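Local coordinates for large terminase protein (Enterobacteria phage P22, PDB 4DKW) that drives ATP-powered translocation of viral DNA into empty capsids and, through the nuclease domain contained here, cuts the genome to start and end packaging, at residues F141-F144 against F150-E153; D52-A57 against Y178-R183; Q40-L45 against I81-P86. One frame throughout, in Å; residues are numbered along the deposited sequence.

Contact 1 of 3, residues F141-F144 against F150-E153; sequences FKVF and FFEE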
ATOM      1  N   PHE A 141      13.843  -1.478  -0.732  1.00 22.71           N
ATOM      2  CA  PHE A 141      12.549  -0.859  -0.489  1.00 21.40           C
ATOM      3  C   PHE A 141      12.812   0.553  -0.031  1.00 22.37           C
ATOM      4  O   PHE A 141      13.408   0.760   1.021  1.00 24.74           O
ATOM      5  CB  PHE A 141      11.709  -1.624   0.558  1.00 21.58           C
ATOM      6  CG  PHE A 141      10.363  -1.008   0.806  1.00 24.38           C
ATOM      7  CD1 PHE A 141       9.281  -1.324  -0.008  1.00 25.35           C
ATOM      8  CD2 PHE A 141      10.180  -0.081   1.831  1.00 26.55           C
ATOM      9  CE1 PHE A 141       8.035  -0.736   0.205  1.00 25.17           C
ATOM     10  CE2 PHE A 141       8.939   0.507   2.051  1.00 26.82           C
ATOM     11  CZ  PHE A 141       7.867   0.178   1.230  1.00 23.98           C
ATOM     12  N   LYS A 142      12.370   1.514  -0.836  1.00 22.86           N
ATOM     13  CA  LYS A 142      12.561   2.927  -0.552  1.00 20.92           C
ATOM     14  C   LYS A 142      11.214   3.646  -0.473  1.00 20.47           C
ATOM     15  O   LYS A 142      10.248   3.254  -1.152  1.00 20.38           O
ATOM     16  CB  LYS A 142      13.433   3.573  -1.638  1.00 23.99           C
ATOM     17  CG  LYS A 142      14.770   2.897  -1.868  1.00 22.95           C
ATOM     18  CD  LYS A 142      15.692   3.111  -0.683  1.00 30.65           C
ATOM     19  CE  LYS A 142      17.013   2.380  -0.867  1.00 36.65           C
ATOM     20  NZ  LYS A 142      17.675   2.171   0.449  1.00 30.50           N
ATOM     21  N   VAL A 143      11.156   4.692   0.353  1.00 18.90           N
ATOM     22  CA  VAL A 143       9.976   5.555   0.450  1.00 18.53           C
ATOM     23  C   VAL A 143      10.381   6.995   0.150  1.00 18.38           C
ATOM     24  O   VAL A 143      11.335   7.495   0.738  1.00 23.35           O
ATOM     25  CB  VAL A 143       9.343   5.462   1.861  1.00 16.73           C
ATOM     26  CG1 VAL A 143       8.074   6.341   1.973  1.00 16.69           C
ATOM     27  CG2 VAL A 143       9.019   4.017   2.180  1.00 16.26           C
ATOM     28  N   PHE A 144       9.680   7.654  -0.774  1.00 19.71           N
ATOM     29  CA  PHE A 144       9.950   9.064  -1.075  1.00 22.43           C
ATOM     30  C   PHE A 144       9.810   9.872   0.209  1.00 20.61           C
ATOM     31  O   PHE A 144       8.902   9.621   0.997  1.00 23.80           O
ATOM     32  CB  PHE A 144       8.965   9.607  -2.113  1.00 21.68           C
ATOM     33  CG  PHE A 144       9.273   9.205  -3.533  1.00 23.09           C
ATOM     34  CD1 PHE A 144      10.161   8.172  -3.815  1.00 23.25           C
ATOM     35  CD2 PHE A 144       8.666   9.871  -4.590  1.00 19.37           C
ATOM     36  CE1 PHE A 144      10.444   7.810  -5.135  1.00 19.58           C
ATOM     37  CE2 PHE A 144       8.945   9.527  -5.901  1.00 21.64           C
ATOM     38  CZ  PHE A 144       9.836   8.496  -6.179  1.00 21.12           C
ATOM     39  N   PHE A 150       3.529   7.495   5.666  1.00 23.60           N
ATOM     40  CA  PHE A 150       4.159   6.184   5.804  1.00 23.09           C
ATOM     41  C   PHE A 150       5.050   6.140   7.037  1.00 25.79           C
ATOM     42  O   PHE A 150       5.011   5.194   7.809  1.00 20.55           O
ATOM     43  CB  PHE A 150       5.008   5.822   4.589  1.00 22.05           C
ATOM     44  CG  PHE A 150       5.788   4.543   4.774  1.00 25.50           C
ATOM     45  CD1 PHE A 150       5.227   3.323   4.432  1.00 20.19           C
ATOM     46  CD2 PHE A 150       7.071   4.557   5.320  1.00 22.24           C
ATOM     47  CE1 PHE A 150       5.934   2.135   4.609  1.00 23.00           C
ATOM     48  CE2 PHE A 150       7.772   3.380   5.514  1.00 20.09           C
ATOM     49  CZ  PHE A 150       7.206   2.167   5.152  1.00 19.12           C
ATOM     50  N   PHE A 151       5.887   7.156   7.196  1.00 26.27           N
ATOM     51  CA  PHE A 151       6.863   7.164   8.282  1.00 29.03           C
ATOM     52  C   PHE A 151       6.203   7.303   9.654  1.00 27.27           C
ATOM     53  O   PHE A 151       6.670   6.727  10.645  1.00 27.25           O
ATOM     54  CB  PHE A 151       7.921   8.248   8.038  1.00 24.25           C
ATOM     55  CG  PHE A 151       8.805   7.951   6.868  1.00 25.94           C
ATOM     56  CD1 PHE A 151       9.725   6.906   6.935  1.00 27.57           C
ATOM     57  CD2 PHE A 151       8.695   8.680   5.692  1.00 25.75           C
ATOM     58  CE1 PHE A 151      10.534   6.606   5.854  1.00 28.67           C
ATOM     59  CE2 PHE A 151       9.504   8.389   4.603  1.00 27.75           C
ATOM     60  CZ  PHE A 151      10.426   7.354   4.688  1.00 26.61           C
ATOM     61  N   GLU A 152       5.108   8.053   9.701  1.00 24.74           N
ATOM     62  CA  GLU A 152       4.318   8.177  10.922  1.00 27.90           C
ATOM     63  C   GLU A 152       3.844   6.823  11.432  1.00 27.12           C
ATOM     64  O   GLU A 152       3.864   6.571  12.635  1.00 27.31           O
ATOM     65  CB  GLU A 152       3.116   9.093  10.691  1.00 28.92           C
ATOM     66  CG  GLU A 152       3.498  10.532  10.374  1.00 40.46           C
ATOM     67  CD  GLU A 152       2.291  11.424  10.110  1.00 56.55           C
ATOM     68  OE1 GLU A 152       1.182  10.887   9.871  1.00 52.62           O
ATOM     69  OE2 GLU A 152       2.453  12.667  10.137  1.00 63.46           O
ATOM     70  N   GLU A 153       3.410   5.964  10.513  1.00 25.82           N
ATOM     71  CA  GLU A 153       2.948   4.618  10.858  1.00 23.49           C
ATOM     72  C   GLU A 153       4.112   3.660  11.129  1.00 22.63           C
ATOM     73  O   GLU A 153       4.074   2.870  12.071  1.00 31.32           O
ATOM     74  CB  GLU A 153       2.071   4.051   9.740  1.00 23.98           C
ATOM     75  CG  GLU A 153       0.825   4.881   9.414  1.00 27.56           C
ATOM     76  CD  GLU A 153      -0.139   4.135   8.497  1.00 30.00           C
ATOM     77  OE1 GLU A 153       0.214   3.021   8.061  1.00 31.41           O
ATOM     78  OE2 GLU A 153      -1.245   4.651   8.216  1.00 27.20           O
TER
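F150 turns its ring toward strand 141-144 and receives V143 on one face: CG2 of V143 stands 3.8 Å from the centroid of the F150 ring and 20° off its normal, a CH-pi contact displaced toward the rim carrying CE2 and CD2. With CG anti to the backbone N (chi1 174°), the F150 side chain reaches from the helix toward the strand. At its far end, F150 CZ lies 3.9 Å from F141 CE2, near the plane of the F141 ring and therefore at that ring's edge. Helix 148-156 follows strand 141-144 after a short connection and lies against the sheet of this RNase H-like nuclease domain, the contact joining the strand to the helix that succeeds it in the chain. L56 of the neighbouring strand, V172 and L173 of helix 171-181, and I15 also touch F150. The next residue, F151, comes at V143 from the opposite direction. Its CZ approaches CB of V143 at 3.6 Å, while CE2 lies 3.6 Å from V143 CG1, so the two aromatic rings share one valine: F150 takes chiefly the CG2 branch and F151 the CG1 side. The edge of F151 also lies beside the backbone O of F144, 3.9 Å from CE2 of F151, and K16 makes a cation-pi contact with the F151 ring.

Contact 2 of 3, residues D52-A57 against Y178-R183; sequences DVFYLA and YGYMMR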
ATOM      1  N   ASP A  52      15.229  -4.917  -9.078  1.00 21.67           N
ATOM      2  CA  ASP A  52      14.308  -5.511  -8.101  1.00 20.47           C
ATOM      3  C   ASP A  52      14.243  -4.624  -6.854  1.00 24.39           C
ATOM      4  O   ASP A  52      14.485  -5.074  -5.735  1.00 23.38           O
ATOM      5  CB  ASP A  52      14.711  -6.953  -7.768  1.00 21.45           C
ATOM      6  CG  ASP A  52      13.538  -7.799  -7.312  1.00 26.34           C
ATOM      7  OD1 ASP A  52      12.429  -7.247  -7.111  1.00 30.62           O
ATOM      8  OD2 ASP A  52      13.731  -9.020  -7.146  1.00 26.76           O
ATOM      9  N   VAL A  53      13.925  -3.349  -7.078  1.00 23.13           N
ATOM     10  CA  VAL A  53      13.818  -2.345  -6.022  1.00 17.55           C
ATOM     11  C   VAL A  53      12.426  -1.726  -6.072  1.00 16.18           C
ATOM     12  O   VAL A  53      11.906  -1.460  -7.154  1.00 18.01           O
ATOM     13  CB  VAL A  53      14.897  -1.233  -6.174  1.00 14.19           C
ATOM     14  CG1 VAL A  53      14.712  -0.127  -5.123  1.00 14.10           C
ATOM     15  CG2 VAL A  53      16.294  -1.825  -6.049  1.00 13.26           C
ATOM     16  N   PHE A  54      11.833  -1.501  -4.899  1.00 16.99           N
ATOM     17  CA  PHE A  54      10.503  -0.908  -4.781  1.00 21.87           C
ATOM     18  C   PHE A  54      10.579   0.509  -4.238  1.00 21.08           C
ATOM     19  O   PHE A  54      11.366   0.783  -3.333  1.00 21.64           O
ATOM     20  CB  PHE A  54       9.624  -1.757  -3.864  1.00 19.60           C
ATOM     21  CG  PHE A  54       9.404  -3.151  -4.372  1.00 20.14           C
ATOM     22  CD1 PHE A  54       8.248  -3.473  -5.058  1.00 15.90           C
ATOM     23  CD2 PHE A  54      10.358  -4.134  -4.170  1.00 18.59           C
ATOM     24  CE1 PHE A  54       8.051  -4.757  -5.535  1.00 20.65           C
ATOM     25  CE2 PHE A  54      10.164  -5.411  -4.639  1.00 23.17           C
ATOM     26  CZ  PHE A  54       9.004  -5.724  -5.323  1.00 19.17           C
ATOM     27  N   TYR A  55       9.760   1.400  -4.798  1.00 21.21           N
ATOM     28  CA  TYR A  55       9.684   2.786  -4.335  1.00 20.72           C
ATOM     29  C   TYR A  55       8.237   3.118  -4.006  1.00 21.78           C
ATOM     30  O   TYR A  55       7.365   3.048  -4.875  1.00 18.97           O
ATOM     31  CB  TYR A  55      10.181   3.761  -5.412  1.00 13.47           C
ATOM     32  CG  TYR A  55      11.601   3.503  -5.871  1.00 17.31           C
ATOM     33  CD1 TYR A  55      12.670   4.150  -5.253  1.00 17.05           C
ATOM     34  CD2 TYR A  55      11.878   2.613  -6.913  1.00 14.57           C
ATOM     35  CE1 TYR A  55      13.978   3.930  -5.660  1.00 18.99           C
ATOM     36  CE2 TYR A  55      13.188   2.380  -7.321  1.00 16.60           C
ATOM     37  CZ  TYR A  55      14.231   3.048  -6.683  1.00 20.73           C
ATOM     38  OH  TYR A  55      15.537   2.850  -7.070  1.00 26.91           O
ATOM     39  N   LEU A  56       7.976   3.451  -2.749  1.00 18.87           N
ATOM     40  CA  LEU A  56       6.671   3.948  -2.375  1.00 18.55           C
ATOM     41  C   LEU A  56       6.670   5.422  -2.765  1.00 23.46           C
ATOM     42  O   LEU A  56       7.276   6.246  -2.089  1.00 20.19           O
ATOM     43  CB  LEU A  56       6.434   3.757  -0.879  1.00 18.10           C
ATOM     44  CG  LEU A  56       5.046   4.182  -0.403  1.00 17.91           C
ATOM     45  CD1 LEU A  56       3.968   3.390  -1.134  1.00 17.37           C
ATOM     46  CD2 LEU A  56       4.939   3.981   1.093  1.00 14.32           C
ATOM     47  N   ALA A  57       6.015   5.743  -3.882  1.00 22.69           N
ATOM     48  CA  ALA A  57       6.154   7.058  -4.505  1.00 21.64           C
ATOM     49  C   ALA A  57       5.038   8.061  -4.173  1.00 25.44           C
ATOM     50  O   ALA A  57       5.266   9.265  -4.191  1.00 31.07           O
ATOM     51  CB  ALA A  57       6.284   6.898  -6.017  1.00 17.95           C
ATOM     52  N   TYR A 178      -0.491  -4.507   0.307  1.00 21.52           N
ATOM     53  CA  TYR A 178      -1.388  -4.990  -0.763  1.00 23.61           C
ATOM     54  C   TYR A 178      -0.827  -4.767  -2.168  1.00 25.78           C
ATOM     55  O   TYR A 178      -0.958  -5.634  -3.039  1.00 26.53           O
ATOM     56  CB  TYR A 178      -2.782  -4.353  -0.680  1.00 17.44           C
ATOM     57  CG  TYR A 178      -3.479  -4.590   0.635  1.00 28.57           C
ATOM     58  CD1 TYR A 178      -3.294  -5.775   1.338  1.00 25.24           C
ATOM     59  CD2 TYR A 178      -4.313  -3.622   1.184  1.00 27.50           C
ATOM     60  CE1 TYR A 178      -3.924  -5.986   2.547  1.00 26.33           C
ATOM     61  CE2 TYR A 178      -4.947  -3.827   2.388  1.00 28.62           C
ATOM     62  CZ  TYR A 178      -4.752  -5.011   3.062  1.00 28.95           C
ATOM     63  OH  TYR A 178      -5.386  -5.217   4.263  1.00 32.21           O
ATOM     64  N   GLY A 179      -0.222  -3.603  -2.389  1.00 20.78           N
ATOM     65  CA  GLY A 179       0.382  -3.289  -3.669  1.00 19.18           C
ATOM     66  C   GLY A 179       1.547  -4.215  -3.950  1.00 23.32           C
ATOM     67  O   GLY A 179       1.713  -4.709  -5.065  1.00 22.08           O
ATOM     68  N   TYR A 180       2.357  -4.452  -2.924  1.00 22.17           N
ATOM     69  CA  TYR A 180       3.472  -5.377  -3.022  1.00 19.18           C
ATOM     70  C   TYR A 180       3.005  -6.812  -3.341  1.00 19.00           C
ATOM     71  O   TYR A 180       3.567  -7.492  -4.205  1.00 19.38           O
ATOM     72  CB  TYR A 180       4.318  -5.336  -1.740  1.00 20.08           C
ATOM     73  CG  TYR A 180       5.378  -6.413  -1.700  1.00 24.73           C
ATOM     74  CD1 TYR A 180       6.524  -6.305  -2.465  1.00 15.37           C
ATOM     75  CD2 TYR A 180       5.226  -7.545  -0.901  1.00 25.66           C
ATOM     76  CE1 TYR A 180       7.482  -7.294  -2.456  1.00 22.05           C
ATOM     77  CE2 TYR A 180       6.196  -8.545  -0.873  1.00 15.77           C
ATOM     78  CZ  TYR A 180       7.316  -8.407  -1.661  1.00 23.62           C
ATOM     79  OH  TYR A 180       8.293  -9.368  -1.670  1.00 25.67           O
ATOM     80  N   MET A 181       1.974  -7.271  -2.644  1.00 24.27           N
ATOM     81  CA  MET A 181       1.454  -8.619  -2.853  1.00 22.34           C
ATOM     82  C   MET A 181       0.977  -8.817  -4.280  1.00 27.05           C
ATOM     83  O   MET A 181       1.171  -9.882  -4.877  1.00 26.33           O
ATOM     84  CB  MET A 181       0.302  -8.893  -1.896  1.00 23.28           C
ATOM     85  CG  MET A 181       0.738  -9.012  -0.446  1.00 26.03           C
ATOM     86  SD  MET A 181      -0.665  -8.970   0.690  1.00 28.19           S
ATOM     87  CE  MET A 181      -1.575 -10.404   0.158  1.00 16.73           C
ATOM     88  N   MET A 182       0.363  -7.775  -4.826  1.00 25.90           N
ATOM     89  CA  MET A 182      -0.236  -7.839  -6.154  1.00 26.69           C
ATOM     90  C   MET A 182       0.664  -7.282  -7.256  1.00 24.96           C
ATOM     91  O   MET A 182       0.181  -6.959  -8.337  1.00 24.53           O
ATOM     92  CB  MET A 182      -1.571  -7.095  -6.157  1.00 25.70           C
ATOM     93  CG  MET A 182      -2.630  -7.752  -5.308  1.00 27.14           C
ATOM     94  SD  MET A 182      -3.268  -9.286  -6.027  1.00 27.67           S
ATOM     95  CE  MET A 182      -4.641  -8.701  -7.012  1.00 28.49           C
ATOM     96  N   ARG A 183       1.964  -7.195  -6.986  1.00 23.00           N
ATOM     97  CA  ARG A 183       2.912  -6.591  -7.917  1.00 22.57           C
ATOM     98  C   ARG A 183       2.936  -7.253  -9.294  1.00 26.89           C
ATOM     99  O   ARG A 183       3.390  -6.643 -10.263  1.00 25.05           O
ATOM    100  CB  ARG A 183       4.316  -6.539  -7.308  1.00 22.30           C
ATOM    101  CG  ARG A 183       4.961  -7.885  -7.056  1.00 21.16           C
ATOM    102  CD  ARG A 183       6.232  -7.705  -6.269  1.00 20.47           C
ATOM    103  NE  ARG A 183       6.935  -8.966  -6.034  1.00 21.18           N
ATOM    104  CZ  ARG A 183       6.606  -9.847  -5.092  1.00 24.31           C
ATOM    105  NH1 ARG A 183       5.568  -9.621  -4.295  1.00 20.91           N
ATOM    106  NH2 ARG A 183       7.310 -10.960  -4.948  1.00 23.94           N
TER
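F54 and Y180 form an edge-to-face (T-shaped) pair in which the tyrosine supplies the edge and the phenylalanine the face. The ring centroids are 5.2 Å apart and the planes stand at 71°; Y180 presents CD1 and CE1, the latter 3.6 Å from CZ of F54, and the approach is offset toward the rim of the F54 ring. R183 meets the same phenylalanine differently. Its aliphatic CD lies near the plane of the ring, at the edge, 3.5 Å from CZ of F54, so one aromatic ring has Y180 over a face and an arginine methylene at its rim. The guanidinium itself turns back toward the helix end. From CG placed between the backbone N and the carbonyl carbon (chi1 66°), the R183 chain runs extended to NE, and NH1 then donates to the O of Y180 at 2.9 Å with an N-H...O angle of 160°. That oxygen lies in the guanidinium plane, whereas NH1 sits above the carbonyl plane; R183 N binds the same O from the opposite face. Two bonds to one carbonyl thus tie down the end of helix 171-181, and NH1 also lies over a face of the Y180 ring. In this RNase H-like domain, the contact brings the C-terminal end of helix 171-181 against strand 53-62 of the central sheet. Farther out, the hydroxyl of Y180 hydrogen-bonds to E131 OE1, and L132 and L135 of helix 125-137 pack on its side chain, L135 also touching F54. W47 of strand 40-48 stacks with the F54 ring and touches R183. D52 and V53 lie together opposite D48 in a G1 beta bulge, and D52 OD1 accepts a hydrogen bond from W47 NE1.

Contact 3 of 3, residues Q40-L45 against I81-P86; sequences QAHIQL and IPVAWP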
ATOM      1  N   GLN A  40      -8.803   6.067   5.410  1.00 29.58           N
ATOM      2  CA  GLN A  40      -8.485   5.270   4.236  1.00 30.59           C
ATOM      3  C   GLN A  40      -7.094   5.672   3.731  1.00 31.71           C
ATOM      4  O   GLN A  40      -6.585   6.751   4.062  1.00 32.40           O
ATOM      5  CB  GLN A  40      -9.536   5.465   3.141  1.00 33.83           C
ATOM      6  CG  GLN A  40      -9.568   6.854   2.523  1.00 32.89           C
ATOM      7  CD  GLN A  40     -10.540   6.931   1.361  1.00 37.14           C
ATOM      8  OE1 GLN A  40     -10.300   6.355   0.297  1.00 34.71           O
ATOM      9  NE2 GLN A  40     -11.650   7.630   1.563  1.00 36.12           N
ATOM     10  N   ALA A  41      -6.471   4.798   2.948  1.00 31.18           N
ATOM     11  CA  ALA A  41      -5.205   5.133   2.302  1.00 28.17           C
ATOM     12  C   ALA A  41      -5.201   4.704   0.841  1.00 27.34           C
ATOM     13  O   ALA A  41      -5.677   3.621   0.501  1.00 33.83           O
ATOM     14  CB  ALA A  41      -4.024   4.500   3.049  1.00 22.29           C
ATOM     15  N   HIS A  42      -4.684   5.564  -0.026  1.00 24.72           N
ATOM     16  CA  HIS A  42      -4.397   5.169  -1.398  1.00 21.87           C
ATOM     17  C   HIS A  42      -2.917   5.430  -1.669  1.00 29.39           C
ATOM     18  O   HIS A  42      -2.439   6.545  -1.449  1.00 30.28           O
ATOM     19  CB  HIS A  42      -5.261   5.954  -2.389  1.00 26.11           C
ATOM     20  CG  HIS A  42      -5.252   5.382  -3.774  1.00 24.57           C
ATOM     21  ND1 HIS A  42      -6.142   4.413  -4.179  1.00 28.16           N
ATOM     22  CD2 HIS A  42      -4.441   5.618  -4.829  1.00 21.29           C
ATOM     23  CE1 HIS A  42      -5.886   4.086  -5.435  1.00 26.90           C
ATOM     24  NE2 HIS A  42      -4.867   4.806  -5.854  1.00 19.94           N
ATOM     25  N   ILE A  43      -2.193   4.410  -2.128  1.00 28.75           N
ATOM     26  CA  ILE A  43      -0.749   4.531  -2.335  1.00 25.52           C
ATOM     27  C   ILE A  43      -0.368   4.183  -3.757  1.00 23.21           C
ATOM     28  O   ILE A  43      -1.142   3.572  -4.485  1.00 22.38           O
ATOM     29  CB  ILE A  43       0.069   3.636  -1.361  1.00 20.83           C
ATOM     30  CG1 ILE A  43      -0.211   2.143  -1.602  1.00 19.67           C
ATOM     31  CG2 ILE A  43      -0.236   4.016   0.095  1.00 16.87           C
ATOM     32  CD1 ILE A  43       0.721   1.411  -2.630  1.00 14.92           C
ATOM     33  N   GLN A  44       0.839   4.572  -4.145  1.00 27.17           N
ATOM     34  CA  GLN A  44       1.393   4.156  -5.423  1.00 24.95           C
ATOM     35  C   GLN A  44       2.808   3.645  -5.204  1.00 23.72           C
ATOM     36  O   GLN A  44       3.639   4.299  -4.570  1.00 21.43           O
ATOM     37  CB  GLN A  44       1.386   5.287  -6.462  1.00 23.16           C
ATOM     38  CG  GLN A  44       1.938   4.859  -7.824  1.00 18.50           C
ATOM     39  CD  GLN A  44       1.694   5.892  -8.904  1.00 23.68           C
ATOM     40  OE1 GLN A  44       2.602   6.620  -9.299  1.00 28.48           O
ATOM     41  NE2 GLN A  44       0.456   5.969  -9.382  1.00 24.44           N
ATOM     42  N   LEU A  45       3.065   2.465  -5.742  1.00 17.80           N
ATOM     43  CA  LEU A  45       4.329   1.806  -5.586  1.00 16.23           C
ATOM     44  C   LEU A  45       4.963   1.682  -6.964  1.00 23.65           C
ATOM     45  O   LEU A  45       4.283   1.348  -7.937  1.00 20.04           O
ATOM     46  CB  LEU A  45       4.049   0.428  -4.990  1.00 21.81           C
ATOM     47  CG  LEU A  45       5.123  -0.468  -4.406  1.00 25.69           C
ATOM     48  CD1 LEU A  45       5.850   0.215  -3.239  1.00 20.83           C
ATOM     49  CD2 LEU A  45       4.441  -1.747  -3.957  1.00 25.41           C
ATOM     50  N   ILE A  81      -4.052   3.486 -13.232  1.00 30.02           N
ATOM     51  CA  ILE A  81      -3.168   2.548 -12.533  1.00 27.41           C
ATOM     52  C   ILE A  81      -3.986   1.468 -11.821  1.00 24.85           C
ATOM     53  O   ILE A  81      -4.914   1.797 -11.082  1.00 33.58           O
ATOM     54  CB  ILE A  81      -2.312   3.283 -11.487  1.00 26.16           C
ATOM     55  CG1 ILE A  81      -1.618   4.497 -12.114  1.00 27.15           C
ATOM     56  CG2 ILE A  81      -1.333   2.335 -10.847  1.00 19.72           C
ATOM     57  CD1 ILE A  81      -0.817   4.187 -13.373  1.00 32.04           C
ATOM     58  N   PRO A  82      -3.657   0.180 -12.044  1.00 31.11           N
ATOM     59  CA  PRO A  82      -4.401  -0.902 -11.377  1.00 31.43           C
ATOM     60  C   PRO A  82      -4.329  -0.750  -9.859  1.00 32.65           C
ATOM     61  O   PRO A  82      -3.279  -0.364  -9.337  1.00 29.51           O
ATOM     62  CB  PRO A  82      -3.658  -2.171 -11.809  1.00 28.71           C
ATOM     63  CG  PRO A  82      -2.844  -1.772 -12.997  1.00 33.48           C
ATOM     64  CD  PRO A  82      -2.519  -0.330 -12.827  1.00 29.35           C
ATOM     65  N   VAL A  83      -5.424  -1.037  -9.165  1.00 29.89           N
ATOM     66  CA  VAL A  83      -5.480  -0.845  -7.718  1.00 28.01           C
ATOM     67  C   VAL A  83      -5.710  -2.150  -6.966  1.00 31.44           C
ATOM     68  O   VAL A  83      -6.689  -2.857  -7.220  1.00 34.07           O
ATOM     69  CB  VAL A  83      -6.598   0.143  -7.329  1.00 24.10           C
ATOM     70  CG1 VAL A  83      -6.665   0.317  -5.813  1.00 21.25           C
ATOM     71  CG2 VAL A  83      -6.378   1.476  -8.015  1.00 27.15           C
ATOM     72  N   ALA A  84      -4.798  -2.473  -6.051  1.00 30.88           N
ATOM     73  CA  ALA A  84      -4.963  -3.629  -5.164  1.00 28.37           C
ATOM     74  C   ALA A  84      -5.802  -3.205  -3.957  1.00 30.03           C
ATOM     75  O   ALA A  84      -5.757  -2.048  -3.548  1.00 28.79           O
ATOM     76  CB  ALA A  84      -3.595  -4.182  -4.717  1.00 23.41           C
ATOM     77  N   TRP A  85      -6.580  -4.128  -3.405  1.00 30.76           N
ATOM     78  CA  TRP A  85      -7.488  -3.800  -2.312  1.00 31.16           C
ATOM     79  C   TRP A  85      -7.823  -5.040  -1.487  1.00 34.78           C
ATOM     80  O   TRP A  85      -7.761  -6.160  -1.998  1.00 41.51           O
ATOM     81  CB  TRP A  85      -8.759  -3.164  -2.868  1.00 28.13           C
ATOM     82  CG  TRP A  85      -9.356  -3.922  -3.990  1.00 31.35           C
ATOM     83  CD1 TRP A  85      -9.087  -3.775  -5.312  1.00 33.11           C
ATOM     84  CD2 TRP A  85     -10.341  -4.953  -3.888  1.00 31.25           C
ATOM     85  NE1 TRP A  85      -9.846  -4.663  -6.053  1.00 33.78           N
ATOM     86  CE2 TRP A  85     -10.624  -5.394  -5.198  1.00 37.61           C
ATOM     87  CE3 TRP A  85     -11.006  -5.549  -2.816  1.00 26.57           C
ATOM     88  CZ2 TRP A  85     -11.547  -6.405  -5.456  1.00 36.27           C
ATOM     89  CZ3 TRP A  85     -11.918  -6.544  -3.073  1.00 33.87           C
ATOM     90  CH2 TRP A  85     -12.183  -6.963  -4.385  1.00 36.92           C
ATOM     91  N   PRO A  86      -8.172  -4.847  -0.202  1.00 36.05           N
ATOM     92  CA  PRO A  86      -8.344  -5.962   0.736  1.00 39.14           C
ATOM     93  C   PRO A  86      -9.756  -6.516   0.811  1.00 49.63           C
ATOM     94  O   PRO A  86     -10.633  -6.091   0.057  1.00 36.64           O
ATOM     95  CB  PRO A  86      -8.055  -5.301   2.075  1.00 31.40           C
ATOM     96  CG  PRO A  86      -8.629  -3.937   1.899  1.00 27.37           C
ATOM     97  CD  PRO A  86      -8.261  -3.549   0.493  1.00 29.16           C
TER
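The ends of the H42 and Q44 side chains touch V83 and I81 across the mixed central sheet of the RNase H-like fold. Strands 40-48 and 82-84 are not neighbours in that sheet: strand 27-33 lies between them, antiparallel to the first and parallel to the second. The nearest CA atoms, those of Q44 and I81, are accordingly 8.6 Å apart, and no hydrogen bond joins the two segments directly.

Their direct meetings are van der Waals contacts. CE1 of H42 points at V83, 3.7 Å from CG2 and 3.9 Å from CG1, so both methyls of the valine meet the imidazole carbon from one side. CG2 lies near the imidazole plane, at the ring edge, and the two side chains cross at about a right angle. With CG anti to its own backbone nitrogen (chi1 -167°), the histidine ring is carried over the intervening strand. At the other end, NE2 of Q44 rests 3.7 Å from CG1 of I81, again with the side chains roughly perpendicular; the glutamine is extended beyond CG, which brings its amide across to the isoleucine.

The polar bonds run to residues outside the pair. Both imidazole nitrogens of buried H42 are engaged, ND1 with OE1 of Q32 and NE2 with OD2 of D30, which should fix the rotation of the ring and keep CE1 aimed at the valine. H42 lies about 8 Å, side chain to side chain, from D33, a catalytic magnesium ligand. In the Q44 amide, OE1 pairs with NE1 of W46, while NE2 bonds to OD1 of D30 and to the backbone O of W77.

Overall arrangement
From the N terminus, contact 3 opens first at 40-45; the chain then turns back along strand 53-62, where contact 2 begins before contact 3 closes at 81-86. The two loops therefore cross. Contact 1 opens at 141-144 and closes at 150-153, entirely inside the long loop that contact 2 completes at 178-183, and in series after contact 3. All three reach the same sheet: strands 40-48, 53-62 and 141-144 lie side by side in it, with A57 N bonded to Q44 O and L56 N to K142 O. Contact 1 adds helix 148-156, contact 2 helix 171-181, and contact 3 spans to strand 82-84.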